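Local coordinates for protein erythromycin dehydratase (Saccharopolyspora erythraea, PDB 3EL6) that probably removes water from a beta-hydroxyacyl intermediate to leave a double bond during erythromycin polyketide assembly, as a dehydratase domain with a double hotdog fold, at residues A[126-135]-A[147-157]. Residues are numbered along the deposited sequence; the frame is centred on the assembly and turned at random.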
loop_
_atom_site.group_PDB
_atom_site.type_symbol
_atom_site.label_atom_id
_atom_site.label_comp_id
_atom_site.label_asym_id
_atom_site.label_seq_id
_atom_site.Cartn_x
_atom_site.Cartn_y
_atom_site.Cartn_z
ATOM N N SER A 126 -12.457 -10.810 -14.188
ATOM C CA SER A 126 -13.781 -10.930 -13.583
ATOM C C SER A 126 -14.107 -9.848 -12.486
ATOM O O SER A 126 -15.257 -9.762 -12.003
ATOM C CB SER A 126 -13.933 -12.356 -13.010
ATOM O OG SER A 126 -13.160 -12.422 -11.803
ATOM N N GLY A 127 -13.122 -9.016 -12.124
ATOM C CA GLY A 127 -13.325 -7.967 -11.171
ATOM C C GLY A 127 -13.006 -8.420 -9.718
ATOM O O GLY A 127 -13.097 -7.600 -8.826
ATOM N N ARG A 128 -12.608 -9.685 -9.525
ATOM C CA ARG A 128 -12.216 -10.202 -8.203
ATOM C C ARG A 128 -10.803 -9.736 -7.846
ATOM O O ARG A 128 -9.998 -9.394 -8.753
ATOM C CB ARG A 128 -12.279 -11.743 -8.184
ATOM C CG ARG A 128 -13.749 -12.209 -8.351
ATOM C CD ARG A 128 -13.809 -13.692 -8.367
ATOM N NE ARG A 128 -13.008 -14.130 -9.481
ATOM C CZ ARG A 128 -13.134 -15.306 -10.070
ATOM N NH1 ARG A 128 -14.056 -16.167 -9.614
ATOM N NH2 ARG A 128 -12.345 -15.612 -11.112
ATOM N N ARG A 129 -10.501 -9.701 -6.542
ATOM C CA ARG A 129 -9.160 -9.343 -6.127
ATOM C C ARG A 129 -8.601 -10.347 -5.122
ATOM O O ARG A 129 -9.361 -10.941 -4.331
ATOM C CB ARG A 129 -9.137 -7.957 -5.467
ATOM C CG ARG A 129 -9.706 -6.815 -6.290
ATOM C CD ARG A 129 -9.690 -5.485 -5.496
ATOM N NE ARG A 129 -10.318 -4.417 -6.243
ATOM C CZ ARG A 129 -9.639 -3.568 -7.023
ATOM N NH1 ARG A 129 -8.298 -3.630 -7.132
ATOM N NH2 ARG A 129 -10.282 -2.640 -7.703
ATOM N N THR A 130 -7.276 -10.518 -5.128
ATOM C CA THR A 130 -6.614 -11.309 -4.109
ATOM C C THR A 130 -6.424 -10.512 -2.843
ATOM O O THR A 130 -6.088 -9.311 -2.867
ATOM C CB THR A 130 -5.257 -11.858 -4.637
ATOM O OG1 THR A 130 -5.516 -12.743 -5.735
ATOM C CG2 THR A 130 -4.525 -12.594 -3.505
ATOM N N ILE A 131 -6.599 -11.168 -1.702
ATOM C CA ILE A 131 -6.254 -10.519 -0.458
ATOM C C ILE A 131 -5.236 -11.432 0.283
ATOM O O ILE A 131 -5.380 -12.652 0.339
ATOM C CB ILE A 131 -7.536 -10.285 0.446
ATOM C CG1 ILE A 131 -7.155 -9.669 1.799
ATOM C CG2 ILE A 131 -8.293 -11.612 0.581
ATOM C CD1 ILE A 131 -8.336 -8.992 2.520
ATOM N N ASP A 132 -4.194 -10.823 0.802
ATOM C CA ASP A 132 -3.182 -11.551 1.582
ATOM C C ASP A 132 -3.186 -11.037 2.983
ATOM O O ASP A 132 -3.353 -9.828 3.230
ATOM C CB ASP A 132 -1.783 -11.362 0.964
ATOM C CG ASP A 132 -1.642 -12.078 -0.364
ATOM O OD1 ASP A 132 -2.019 -13.283 -0.481
ATOM O OD2 ASP A 132 -1.196 -11.424 -1.335
ATOM N N VAL A 133 -2.970 -11.927 3.954
ATOM C CA VAL A 133 -2.920 -11.429 5.306
ATOM C C VAL A 133 -1.615 -11.843 5.964
ATOM O O VAL A 133 -1.311 -13.028 5.994
ATOM C CB VAL A 133 -4.120 -11.969 6.167
ATOM C CG1 VAL A 133 -4.107 -11.285 7.549
ATOM C CG2 VAL A 133 -5.454 -11.722 5.385
ATOM N N HIS A 134 -0.896 -10.878 6.507
ATOM C CA HIS A 134 0.400 -11.121 7.162
ATOM C C HIS A 134 0.334 -10.661 8.595
ATOM O O HIS A 134 -0.424 -9.740 8.965
ATOM C CB HIS A 134 1.571 -10.401 6.435
ATOM C CG HIS A 134 1.935 -11.004 5.096
ATOM N ND1 HIS A 134 1.186 -10.795 3.960
ATOM C CD2 HIS A 134 2.982 -11.779 4.711
ATOM C CE1 HIS A 134 1.721 -11.457 2.947
ATOM N NE2 HIS A 134 2.811 -12.068 3.380
ATOM N N ALA A 135 1.198 -11.246 9.420
ATOM C CA ALA A 135 1.335 -10.781 10.778
ATOM C C ALA A 135 2.799 -10.773 11.200
ATOM O O ALA A 135 3.604 -11.510 10.606
ATOM C CB ALA A 135 0.576 -11.756 11.699
ATOM N N TRP A 147 7.405 -9.962 9.010
ATOM C CA TRP A 147 6.146 -10.479 8.473
ATOM C C TRP A 147 6.190 -11.931 8.105
ATOM O O TRP A 147 7.181 -12.391 7.533
ATOM C CB TRP A 147 5.745 -9.670 7.237
ATOM C CG TRP A 147 5.587 -8.177 7.513
ATOM C CD1 TRP A 147 6.354 -7.132 7.040
ATOM C CD2 TRP A 147 4.525 -7.593 8.253
ATOM N NE1 TRP A 147 5.821 -5.915 7.468
ATOM C CE2 TRP A 147 4.718 -6.187 8.247
ATOM C CE3 TRP A 147 3.426 -8.140 8.940
ATOM C CZ2 TRP A 147 3.835 -5.304 8.903
ATOM C CZ3 TRP A 147 2.590 -7.283 9.614
ATOM C CH2 TRP A 147 2.769 -5.885 9.575
ATOM N N SER A 148 5.117 -12.656 8.430
ATOM C CA SER A 148 4.900 -14.002 7.966
ATOM C C SER A 148 3.475 -14.049 7.413
ATOM O O SER A 148 2.602 -13.401 7.957
ATOM C CB SER A 148 4.943 -14.994 9.137
ATOM O OG SER A 148 5.113 -16.299 8.599
ATOM N N GLN A 149 3.246 -14.858 6.396
ATOM C CA GLN A 149 1.910 -14.939 5.788
ATOM C C GLN A 149 1.006 -15.877 6.583
ATOM O O GLN A 149 1.431 -16.998 6.884
ATOM C CB GLN A 149 1.976 -15.451 4.363
ATOM C CG GLN A 149 0.598 -15.408 3.720
ATOM C CD GLN A 149 0.635 -15.711 2.284
ATOM O OE1 GLN A 149 -0.009 -16.651 1.819
ATOM N NE2 GLN A 149 1.356 -14.898 1.539
ATOM N N HIS A 150 -0.199 -15.435 6.956
ATOM C CA HIS A 150 -1.098 -16.321 7.719
ATOM C C HIS A 150 -2.356 -16.731 6.953
ATOM O O HIS A 150 -2.953 -17.782 7.263
ATOM C CB HIS A 150 -1.489 -15.708 9.062
ATOM C CG HIS A 150 -0.375 -15.786 10.057
ATOM N ND1 HIS A 150 -0.192 -16.874 10.883
ATOM C CD2 HIS A 150 0.653 -14.937 10.307
ATOM C CE1 HIS A 150 0.909 -16.691 11.604
ATOM N NE2 HIS A 150 1.440 -15.524 11.275
ATOM N N ALA A 151 -2.751 -15.929 5.957
ATOM C CA ALA A 151 -3.954 -16.290 5.174
ATOM C C ALA A 151 -3.864 -15.674 3.787
ATOM O O ALA A 151 -3.203 -14.660 3.612
ATOM C CB ALA A 151 -5.195 -15.789 5.857
ATOM N N THR A 152 -4.636 -16.229 2.861
ATOM C CA THR A 152 -4.775 -15.642 1.547
ATOM C C THR A 152 -6.129 -16.045 0.991
ATOM O O THR A 152 -6.660 -17.125 1.316
ATOM C CB THR A 152 -3.659 -16.124 0.582
ATOM O OG1 THR A 152 -3.744 -15.366 -0.633
ATOM C CG2 THR A 152 -3.834 -17.594 0.256
ATOM N N GLY A 153 -6.711 -15.187 0.179
ATOM C CA GLY A 153 -8.029 -15.503 -0.374
ATOM C C GLY A 153 -8.390 -14.567 -1.509
ATOM O O GLY A 153 -7.500 -13.924 -2.114
ATOM N N THR A 154 -9.690 -14.454 -1.757
ATOM C CA THR A 154 -10.222 -13.738 -2.903
ATOM C C THR A 154 -11.473 -12.994 -2.478
ATOM O O THR A 154 -12.321 -13.569 -1.770
ATOM C CB THR A 154 -10.567 -14.779 -4.027
ATOM O OG1 THR A 154 -9.362 -15.468 -4.413
ATOM C CG2 THR A 154 -11.220 -14.096 -5.262
ATOM N N LEU A 155 -11.577 -11.717 -2.861
ATOM C CA LEU A 155 -12.718 -10.878 -2.568
ATOM C C LEU A 155 -13.525 -10.798 -3.840
ATOM O O LEU A 155 -12.947 -10.693 -4.967
ATOM C CB LEU A 155 -12.271 -9.427 -2.223
ATOM C CG LEU A 155 -11.401 -9.397 -0.907
ATOM C CD1 LEU A 155 -10.935 -7.946 -0.788
ATOM C CD2 LEU A 155 -12.345 -9.819 0.276
ATOM N N ALA A 156 -14.840 -10.784 -3.709
ATOM C CA ALA A 156 -15.692 -10.722 -4.924
ATOM C C ALA A 156 -16.917 -9.880 -4.653
ATOM O O ALA A 156 -17.136 -9.357 -3.558
ATOM C CB ALA A 156 -16.153 -12.110 -5.290
ATOM N N GLN A 157 -17.801 -9.857 -5.643
ATOM C CA GLN A 157 -18.956 -8.968 -5.624
ATOM C C GLN A 157 -20.114 -9.481 -4.712
ATOM O O GLN A 157 -20.303 -10.675 -4.560
ATOM C CB GLN A 157 -19.519 -8.838 -7.063
ATOM C CG GLN A 157 -18.427 -8.273 -8.056
ATOM C CD GLN A 157 -17.507 -9.266 -8.716
ATOM O OE1 GLN A 157 -17.454 -10.458 -8.388
ATOM N NE2 GLN A 157 -16.742 -8.764 -9.722
HETATM O O HOH W 1 -6.890 -15.061 -5.174
#
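Arg129 and Leu155, Ile131 and Gly153, and Ala135 and Ser148 each exchange a pair of backbone hydrogen bonds, which zips strand 129-135 antiparallel to strand 148-156 as the two arms of a beta hairpin. The regular pattern breaks at Val133. Val133 N bonds to Ala151 O, but Val133 O takes two donors, His150 N at 2.8 Å and Ala151 N at 3.2 Å. This is a classic beta bulge, and it moves the register on by one residue, so that His134 pairs with Gln149.

Polar side chains meet on the face of Thr130, Asp132 and His134. With chi1 at -172° Thr152 turns OG1 away from its own N and alongside the Asp132 carboxylate, where it donates to Asp132 OD1 over 2.7 Å. Next to them a water joins Thr130 OG1 to Thr154 OG1, with a weak further bond to Gly153 O. Gln149 passes over one face of the His134 imidazole, its CG 4.3 Å from the ring centroid in a CH-pi contact, with the amide turned nearly perpendicular to the ring. At the open end of the hairpin, Gln157 bends at chi2 (87°) to bring NE2 to Ser126 O at 2.9 Å, on a carbonyl lone pair.

On the other face the contacts of the middle of the hairpin are apolar: Ile131 CG2 lies 4.1 Å from Leu155 CG, and Val133 packs on Ala151. Beyond the bulge, Ala135 CB touches His150 CD2 at 3.5 Å; His150 ND1 is held by Arg105 O.

Ile131 and Leu155 rest on helix 79-93, the helix this half of the double hotdog wraps around. Strand 114-123 flanks 129-135, strand 97-103 flanks 148-156, and Gly48 and Pro47 of the second subunit pack against His134 and Trp147.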